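Local coordinates for MHC class I antigen (Ctenopharyngodon idella, PDB 5H5Z), which presents peptides at the cell surface as the heavy chain of a class I histocompatibility complex, paired with beta-2-microglobulin, at the interface of chains A and B. Residues are numbered along the deposited sequence; one frame, centred on the assembly and turned at random. Chains: chain A, MHC class I antigen; chain B, Beta-2-microglobulin.

The three contacts described here join the heavy chain to beta-2-microglobulin. Contact 1 lies under the peptide-binding platform, and its C-alpha centre is about 36 Å from that of contact 2 and about 23 Å from that of contact 3; contacts 2 and 3 are about 16 Å apart. On chain B, strand 63-71 supplies B:Phe63 to contact 1 and B:Ser68 to contact 3. On chain A, contacts 2 and 3 both use the immunoglobulin C1-set domain, whereas contact 1 uses the alpha 1 and alpha 2 region. Beta-2-microglobulin therefore braces both parts of the heavy chain, which fits its role as the constant light subunit.

Contact 1: the interface of chains A and B. Residues chain A 8-10, 12, 22, 93; chain B 34, 55, 57, 61, 63.
B:Phe57 lies sandwiched between A:Val8 and A:Gln93. A:Val8 CB sits over one ring face, offset toward the rim and 3.6 Å from B:Phe57 CZ; on the opposite face the amide nitrogen of A:Gln93 stands over the ring centre, 3.2 Å above the plane, with amide and ring turned 71° apart. The same nitrogen, A:Gln93 NE2, reaches tip to tip over the CZ rim of B:Phe63, 3.3 Å from B:Phe63 CZ, the planes near parallel. A:Thr10 also comes tip to tip with this second ring: its methyl CG2 is 3.7 Å from B:Phe63 CZ, while OG1 lies at the ring edge, in plane. That split follows from chi1 of -55°, which sets OG1 anti to the carbonyl carbon and CG2 anti to the backbone N. Farther out, A:Gln93 CB packs on B:Trp61 CE3, and A:Val12 CG2 touches B:Pro34 CG. At the polar rim, A:Gln93 NE2 donates to the carbonyl B:Trp61 O at 2.9 Å, nearly straight (173° at H) and on a lone pair, with B:Trp61 O in the amide plane, which helps fix its rotation. Water 1 joins A:Thr10 OG1 (2.8 Å) to the carbonyls A:Val8 O and B:Leu55 O. The patch seats beta-2-microglobulin beneath strands 3-13 and 90-100, supporting the floor of the peptide-binding platform.

Contact 2: the interface of chains A and B. Residues chain A 187-188, 272-273; chain B 16-18, 96-98.
The loop residues A:Thr272 and A:Asn273 and the end of strand 182-187 with A:Lys188 meet two loops of chain B, residues 16-18 and the C-terminal stretch 96-98. Both partners contribute immunoglobulin C1-set domains here, and the terminal carboxylate of B:Met98 is the shared target. Its O accepts from the backbone A:Asn273 N at 2.9 Å and, from the opposite face of its plane, from the hydroxyl of A:Thr272. A:Thr272 OG1 lies within bonding distance of A:Gln187 O (2.7 Å), A:Asn273 O (3.0 Å) and B:Met98 O (3.2 Å), so its hydrogen must be shared or alternate among them, the B:Met98 bond being the longest. The other oxygen, B:Met98 OXT, receives A:Lys188 NZ at 2.9 Å; the lysine's bends at chi3 and chi4 curl the amine back to it. Water 2 links B:Met98 O to the carbonyls A:Lys188 O and A:Asn273 O. The cluster of donors would be expected to stabilise negative charge at the chain end. The amide of A:Asn273 stacks on the B:Tyr18 ring, planes 15° apart, with CG 3.4 Å above the ring plane and offset toward the rim. Both amide ends are held: ND2 donates to B:Gly16 O at 2.9 Å (173° at H), and OD1 accepts from B:Tyr18 N at 3.1 Å.

Contact 3: the interface of chains A and B. Residues chain A 199-200, 229-231, 233; chain B 11, 13, 23, 25, 68.
At B:His13, in the loop just past strand 7-12, the backbone turns to phi/psi -56°/-54°, and its carbonyl O takes a hydrogen bond from the hydroxyl A:Thr199 OG1 at 2.7 Å, the donor tilted from the carbonyl plane. The partners are immunoglobulin C1-set domains: A:Thr199, ending strand 194-199, and the loop 229-233 meet B:His13, and the same loop touches strands 22-29 and 63-71 of chain B. The imidazole of B:His13, its CG anti to the backbone N, projects into the heavy chain. The amide of A:Asn229 lies over one face of it, 14° from parallel, with ND2 3.5 Å above the ring plane and toward the rim. That amide is pinned by its own bonds, ND2 donating to A:Thr199 OG1 and to A:Ser233 OG, each at 3.0 Å. At the ring edge, B:His13 ND1 gives its N-H to the carboxylate oxygen A:Glu230 OE2, 2.8 Å away and nearly straight, on the syn lone pair. The A:Asp231 carboxylate lies at the CE1 edge, turned nearly perpendicular to the ring (OD2 to B:His13 CE1 3.4 Å), and its OD1 takes A:Ser233 OG at 2.7 Å. Two acidic groups so near could favour a charged imidazole. The bent A:Glu230 chain also rests CB against B:Ser68 OG and meets B:Thr23 tip to tip; B:Ile25 CD1 packs on A:Asn229.

Contact 1: the interface of chains A and B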
loop_
_atom_site.group_PDB
_atom_site.type_symbol
_atom_site.label_atom_id
_atom_site.label_comp_id
_atom_site.label_asym_id
_atom_site.label_seq_id
_atom_site.Cartn_x
_atom_site.Cartn_y
_atom_site.Cartn_z
ATOM N N VAL A 8 -0.654 11.558 -1.646
ATOM C CA VAL A 8 -1.444 11.331 -0.432
ATOM C C VAL A 8 -0.842 12.146 0.713
ATOM O O VAL A 8 0.326 11.967 1.063
ATOM C CB VAL A 8 -1.601 9.824 -0.077
ATOM C CG1 VAL A 8 -2.436 9.104 -1.132
ATOM C CG2 VAL A 8 -0.254 9.141 0.110
ATOM N N TYR A 9 -1.627 13.079 1.249
ATOM C CA TYR A 9 -1.181 13.929 2.354
ATOM C C TYR A 9 -1.866 13.494 3.646
ATOM O O TYR A 9 -3.087 13.300 3.664
ATOM C CB TYR A 9 -1.565 15.392 2.133
ATOM C CG TYR A 9 -1.010 16.106 0.909
ATOM C CD1 TYR A 9 -0.011 15.540 0.105
ATOM C CD2 TYR A 9 -1.485 17.373 0.576
ATOM C CE1 TYR A 9 0.479 16.218 -1.006
ATOM C CE2 TYR A 9 -0.992 18.063 -0.523
ATOM C CZ TYR A 9 -0.018 17.480 -1.309
ATOM O OH TYR A 9 0.446 18.172 -2.400
ATOM N N THR A 10 -1.095 13.377 4.724
ATOM C CA THR A 10 -1.663 13.102 6.053
ATOM C C THR A 10 -1.324 14.201 7.056
ATOM O O THR A 10 -0.153 14.455 7.342
ATOM C CB THR A 10 -1.193 11.750 6.625
ATOM O OG1 THR A 10 -1.482 10.701 5.692
ATOM C CG2 THR A 10 -1.892 11.452 7.964
ATOM N N VAL A 12 -1.944 15.432 11.024
ATOM C CA VAL A 12 -2.347 15.009 12.355
ATOM C C VAL A 12 -2.219 16.143 13.363
ATOM O O VAL A 12 -1.200 16.804 13.429
ATOM C CB VAL A 12 -1.493 13.832 12.838
ATOM C CG1 VAL A 12 -1.979 13.338 14.187
ATOM C CG2 VAL A 12 -1.518 12.715 11.810
ATOM N N THR A 22 2.566 14.784 6.599
ATOM C CA THR A 22 3.328 13.827 5.803
ATOM C C THR A 22 2.757 13.799 4.384
ATOM O O THR A 22 1.540 13.766 4.200
ATOM C CB THR A 22 3.263 12.402 6.406
ATOM O OG1 THR A 22 3.705 12.429 7.768
ATOM C CG2 THR A 22 4.137 11.425 5.618
ATOM N N GLN A 93 -6.900 14.452 5.773
ATOM C CA GLN A 93 -6.273 13.761 4.649
ATOM C C GLN A 93 -6.689 14.341 3.308
ATOM O O GLN A 93 -7.817 14.802 3.136
ATOM C CB GLN A 93 -6.637 12.277 4.665
ATOM C CG GLN A 93 -5.907 11.438 5.694
ATOM C CD GLN A 93 -6.598 10.103 5.917
ATOM O OE1 GLN A 93 -7.692 10.044 6.473
ATOM N NE2 GLN A 93 -5.967 9.027 5.468
ATOM N N PRO B 34 -3.502 7.065 12.379
ATOM C CA PRO B 34 -2.220 6.605 11.819
ATOM C C PRO B 34 -1.122 6.223 12.812
ATOM O O PRO B 34 -0.266 5.402 12.469
ATOM C CB PRO B 34 -1.763 7.788 10.961
ATOM C CG PRO B 34 -2.428 8.979 11.562
ATOM C CD PRO B 34 -3.750 8.489 12.078
ATOM N N LEU B 55 4.403 6.442 5.718
ATOM C CA LEU B 55 2.965 6.440 5.964
ATOM C C LEU B 55 2.160 6.804 4.718
ATOM O O LEU B 55 2.313 7.885 4.153
ATOM C CB LEU B 55 2.620 7.378 7.126
ATOM C CG LEU B 55 1.197 7.334 7.688
ATOM C CD1 LEU B 55 0.930 6.049 8.466
ATOM C CD2 LEU B 55 0.968 8.560 8.556
ATOM N N PHE B 57 -1.927 5.734 2.606
ATOM C CA PHE B 57 -3.276 5.210 2.763
ATOM C C PHE B 57 -3.896 4.944 1.405
ATOM O O PHE B 57 -3.442 5.478 0.380
ATOM C CB PHE B 57 -4.152 6.153 3.614
ATOM C CG PHE B 57 -4.218 7.568 3.101
ATOM C CD1 PHE B 57 -5.169 7.934 2.155
ATOM C CD2 PHE B 57 -3.353 8.544 3.593
ATOM C CE1 PHE B 57 -5.236 9.241 1.680
ATOM C CE2 PHE B 57 -3.420 9.854 3.132
ATOM C CZ PHE B 57 -4.364 10.204 2.177
ATOM N N TRP B 61 -9.385 5.688 2.774
ATOM C CA TRP B 61 -8.646 6.509 3.752
ATOM C C TRP B 61 -7.848 5.754 4.818
ATOM O O TRP B 61 -7.085 6.367 5.565
ATOM C CB TRP B 61 -9.569 7.528 4.438
ATOM C CG TRP B 61 -10.354 8.368 3.490
ATOM C CD1 TRP B 61 -11.690 8.285 3.222
ATOM C CD2 TRP B 61 -9.843 9.416 2.670
ATOM N NE1 TRP B 61 -12.047 9.234 2.291
ATOM C CE2 TRP B 61 -10.927 9.936 1.927
ATOM C CE3 TRP B 61 -8.569 9.972 2.493
ATOM C CZ2 TRP B 61 -10.781 10.995 1.029
ATOM C CZ3 TRP B 61 -8.424 11.021 1.596
ATOM C CH2 TRP B 61 -9.525 11.518 0.876
ATOM N N PHE B 63 -5.027 3.519 6.622
ATOM C CA PHE B 63 -3.574 3.523 6.472
ATOM C C PHE B 63 -2.998 2.114 6.331
ATOM O O PHE B 63 -3.595 1.138 6.782
ATOM C CB PHE B 63 -2.933 4.216 7.679
ATOM C CG PHE B 63 -3.292 5.664 7.806
ATOM C CD1 PHE B 63 -2.600 6.620 7.076
ATOM C CD2 PHE B 63 -4.316 6.080 8.660
ATOM C CE1 PHE B 63 -2.921 7.968 7.189
ATOM C CE2 PHE B 63 -4.646 7.425 8.773
ATOM C CZ PHE B 63 -3.944 8.371 8.036
HETATM O O HOH W 1 0.638 10.434 3.878
#

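Contact 2: the interface of chains A and B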
loop_
_atom_site.group_PDB
_atom_site.type_symbol
_atom_site.label_atom_id
_atom_site.label_comp_id
_atom_site.label_asym_id
_atom_site.label_seq_id
_atom_site.Cartn_x
_atom_site.Cartn_y
_atom_site.Cartn_z
ATOM N N GLN A 187 3.931 -27.845 1.767
ATOM C CA GLN A 187 3.133 -28.688 2.644
ATOM C C GLN A 187 3.872 -28.908 3.952
ATOM O O GLN A 187 5.059 -29.225 3.952
ATOM C CB GLN A 187 2.844 -30.025 1.968
ATOM C CG GLN A 187 1.702 -30.796 2.601
ATOM C CD GLN A 187 1.432 -32.118 1.911
ATOM O OE1 GLN A 187 2.339 -32.740 1.372
ATOM N NE2 GLN A 187 0.180 -32.560 1.939
ATOM N N LYS A 188 3.165 -28.733 5.063
ATOM C CA LYS A 188 3.769 -28.877 6.383
ATOM C C LYS A 188 3.871 -30.339 6.809
ATOM O O LYS A 188 4.827 -30.736 7.469
ATOM C CB LYS A 188 2.979 -28.076 7.415
ATOM C CG LYS A 188 2.984 -26.577 7.152
ATOM C CD LYS A 188 2.455 -25.788 8.339
ATOM C CE LYS A 188 3.369 -25.902 9.551
ATOM N NZ LYS A 188 4.470 -24.900 9.527
ATOM N N THR A 272 8.898 -29.207 1.873
ATOM C CA THR A 272 8.519 -29.159 3.280
ATOM C C THR A 272 9.757 -28.994 4.156
ATOM O O THR A 272 10.872 -29.321 3.740
ATOM C CB THR A 272 7.739 -30.433 3.687
ATOM O OG1 THR A 272 7.279 -30.323 5.044
ATOM C CG2 THR A 272 8.597 -31.672 3.527
ATOM N N ASN A 273 9.554 -28.454 5.351
ATOM C CA ASN A 273 10.579 -28.432 6.384
ATOM C C ASN A 273 10.478 -29.716 7.205
ATOM O O ASN A 273 9.428 -30.364 7.205
ATOM C CB ASN A 273 10.396 -27.207 7.282
ATOM C CG ASN A 273 10.855 -25.917 6.620
ATOM O OD1 ASN A 273 11.851 -25.891 5.895
ATOM N ND2 ASN A 273 10.140 -24.831 6.885
ATOM N N GLY B 16 9.296 -20.240 3.383
ATOM C CA GLY B 16 10.116 -20.225 4.595
ATOM C C GLY B 16 10.895 -21.504 4.827
ATOM O O GLY B 16 10.702 -22.176 5.840
ATOM N N GLU B 17 11.774 -21.837 3.883
ATOM C CA GLU B 17 12.655 -22.996 3.989
ATOM C C GLU B 17 13.752 -22.706 5.009
ATOM O O GLU B 17 14.403 -21.662 4.938
ATOM C CB GLU B 17 13.274 -23.304 2.621
ATOM C CG GLU B 17 14.270 -24.455 2.610
ATOM C CD GLU B 17 15.042 -24.542 1.309
ATOM O OE1 GLU B 17 16.263 -24.806 1.357
ATOM O OE2 GLU B 17 14.432 -24.344 0.239
ATOM N N TYR B 18 13.955 -23.625 5.951
ATOM C CA TYR B 18 14.999 -23.470 6.966
ATOM C C TYR B 18 16.396 -23.380 6.374
ATOM O O TYR B 18 16.742 -24.128 5.450
ATOM C CB TYR B 18 14.971 -24.624 7.975
ATOM C CG TYR B 18 13.742 -24.680 8.852
ATOM C CD1 TYR B 18 13.166 -23.517 9.369
ATOM C CD2 TYR B 18 13.175 -25.904 9.191
ATOM C CE1 TYR B 18 12.044 -23.575 10.179
ATOM C CE2 TYR B 18 12.055 -25.970 9.999
ATOM C CZ TYR B 18 11.496 -24.806 10.491
ATOM O OH TYR B 18 10.384 -24.881 11.298
ATOM N N SER B 96 5.165 -20.598 8.640
ATOM C CA SER B 96 5.970 -20.879 7.445
ATOM C C SER B 96 5.209 -21.547 6.289
ATOM O O SER B 96 5.661 -21.504 5.148
ATOM C CB SER B 96 7.201 -21.714 7.806
ATOM O OG SER B 96 6.833 -23.033 8.143
ATOM N N ASN B 97 4.068 -22.170 6.569
ATOM C CA ASN B 97 3.335 -22.922 5.522
ATOM C C ASN B 97 4.136 -24.125 4.998
ATOM O O ASN B 97 3.679 -24.850 4.111
ATOM C CB ASN B 97 2.934 -22.024 4.334
ATOM C CG ASN B 97 2.001 -20.890 4.730
ATOM O OD1 ASN B 97 1.014 -21.096 5.433
ATOM N ND2 ASN B 97 2.301 -19.686 4.249
ATOM N N MET B 98 5.334 -24.315 5.549
ATOM C CA MET B 98 6.216 -25.429 5.202
ATOM C C MET B 98 6.555 -26.271 6.418
ATOM O O MET B 98 7.079 -27.374 6.275
ATOM C CB MET B 98 7.525 -24.906 4.635
ATOM C CG MET B 98 7.527 -24.638 3.154
ATOM S SD MET B 98 9.176 -24.084 2.702
ATOM C CE MET B 98 10.105 -25.612 2.655
ATOM O OXT MET B 98 6.342 -25.863 7.560
HETATM O O HOH W 2 6.975 -29.125 8.241
#

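Contact 3: the interface of chains A and B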
loop_
_atom_site.group_PDB
_atom_site.type_symbol
_atom_site.label_atom_id
_atom_site.label_comp_id
_atom_site.label_asym_id
_atom_site.label_seq_id
_atom_site.Cartn_x
_atom_site.Cartn_y
_atom_site.Cartn_z
ATOM N N THR A 199 5.477 -15.756 -5.783
ATOM C CA THR A 199 6.130 -14.551 -5.261
ATOM C C THR A 199 7.064 -13.881 -6.271
ATOM O O THR A 199 7.560 -14.526 -7.200
ATOM C CB THR A 199 6.906 -14.831 -3.951
ATOM O OG1 THR A 199 7.205 -13.591 -3.294
ATOM C CG2 THR A 199 8.211 -15.599 -4.212
ATOM N N GLY A 200 7.299 -12.587 -6.072
ATOM C CA GLY A 200 8.314 -11.858 -6.825
ATOM C C GLY A 200 7.852 -11.331 -8.164
ATOM O O GLY A 200 8.667 -10.949 -8.997
ATOM N N ASN A 229 5.464 -7.498 -1.363
ATOM C CA ASN A 229 6.799 -7.784 -0.865
ATOM C C ASN A 229 7.489 -6.477 -0.465
ATOM O O ASN A 229 6.913 -5.396 -0.611
ATOM C CB ASN A 229 7.609 -8.570 -1.898
ATOM C CG ASN A 229 7.223 -10.039 -1.943
ATOM O OD1 ASN A 229 6.852 -10.627 -0.919
ATOM N ND2 ASN A 229 7.307 -10.642 -3.126
ATOM N N GLU A 230 8.716 -6.583 0.037
ATOM C CA GLU A 230 9.475 -5.434 0.528
ATOM C C GLU A 230 10.111 -4.604 -0.590
ATOM O O GLU A 230 10.534 -3.471 -0.356
ATOM C CB GLU A 230 10.554 -5.900 1.518
ATOM C CG GLU A 230 11.876 -6.372 0.906
ATOM C CD GLU A 230 11.803 -7.724 0.199
ATOM O OE1 GLU A 230 12.807 -8.104 -0.440
ATOM O OE2 GLU A 230 10.764 -8.413 0.269
ATOM N N ASP A 231 10.162 -5.171 -1.795
ATOM C CA ASP A 231 10.960 -4.627 -2.894
ATOM C C ASP A 231 10.131 -4.113 -4.072
ATOM O O ASP A 231 10.676 -3.851 -5.148
ATOM C CB ASP A 231 11.964 -5.688 -3.380
ATOM C CG ASP A 231 11.283 -6.932 -3.958
ATOM O OD1 ASP A 231 10.041 -7.040 -3.893
ATOM O OD2 ASP A 231 11.998 -7.807 -4.487
ATOM N N SER A 233 7.748 -5.847 -5.570
ATOM C CA SER A 233 7.088 -7.003 -6.168
ATOM C C SER A 233 5.941 -7.464 -5.278
ATOM O O SER A 233 5.714 -6.907 -4.201
ATOM C CB SER A 233 8.075 -8.152 -6.425
ATOM O OG SER A 233 8.482 -8.776 -5.216
ATOM N N TYR B 11 4.397 -12.829 6.960
ATOM C CA TYR B 11 4.786 -13.784 5.929
ATOM C C TYR B 11 6.226 -13.540 5.502
ATOM O O TYR B 11 6.845 -12.549 5.891
ATOM C CB TYR B 11 3.839 -13.691 4.717
ATOM C CG TYR B 11 3.632 -12.288 4.177
ATOM C CD1 TYR B 11 2.729 -11.412 4.780
ATOM C CD2 TYR B 11 4.329 -11.843 3.048
ATOM C CE1 TYR B 11 2.537 -10.128 4.288
ATOM C CE2 TYR B 11 4.139 -10.563 2.540
ATOM C CZ TYR B 11 3.243 -9.709 3.167
ATOM O OH TYR B 11 3.036 -8.437 2.689
ATOM N N HIS B 13 9.035 -13.355 2.122
ATOM C CA HIS B 13 9.142 -13.095 0.684
ATOM C C HIS B 13 9.125 -14.405 -0.107
ATOM O O HIS B 13 8.310 -14.575 -1.014
ATOM C CB HIS B 13 10.410 -12.281 0.382
ATOM C CG HIS B 13 10.561 -11.887 -1.057
ATOM N ND1 HIS B 13 10.658 -10.571 -1.461
ATOM C CD2 HIS B 13 10.641 -12.632 -2.185
ATOM C CE1 HIS B 13 10.791 -10.524 -2.775
ATOM N NE2 HIS B 13 10.785 -11.761 -3.238
ATOM N N THR B 23 13.241 -12.846 3.622
ATOM C CA THR B 23 12.798 -11.576 4.180
ATOM C C THR B 23 11.499 -11.797 4.948
ATOM O O THR B 23 10.533 -12.333 4.414
ATOM C CB THR B 23 12.619 -10.497 3.089
ATOM O OG1 THR B 23 13.853 -10.332 2.379
ATOM C CG2 THR B 23 12.230 -9.157 3.704
ATOM N N ILE B 25 8.251 -10.309 6.572
ATOM C CA ILE B 25 7.402 -9.169 6.247
ATOM C C ILE B 25 6.167 -9.132 7.135
ATOM O O ILE B 25 5.481 -10.152 7.322
ATOM C CB ILE B 25 6.967 -9.199 4.761
ATOM C CG1 ILE B 25 8.196 -9.222 3.837
ATOM C CG2 ILE B 25 6.036 -8.033 4.448
ATOM C CD1 ILE B 25 7.901 -9.616 2.404
ATOM N N SER B 68 9.741 -4.864 7.433
ATOM C CA SER B 68 10.462 -6.026 6.922
ATOM C C SER B 68 11.906 -6.028 7.405
ATOM O O SER B 68 12.445 -4.984 7.773
ATOM C CB SER B 68 10.410 -6.066 5.387
ATOM O OG SER B 68 11.023 -4.920 4.808
#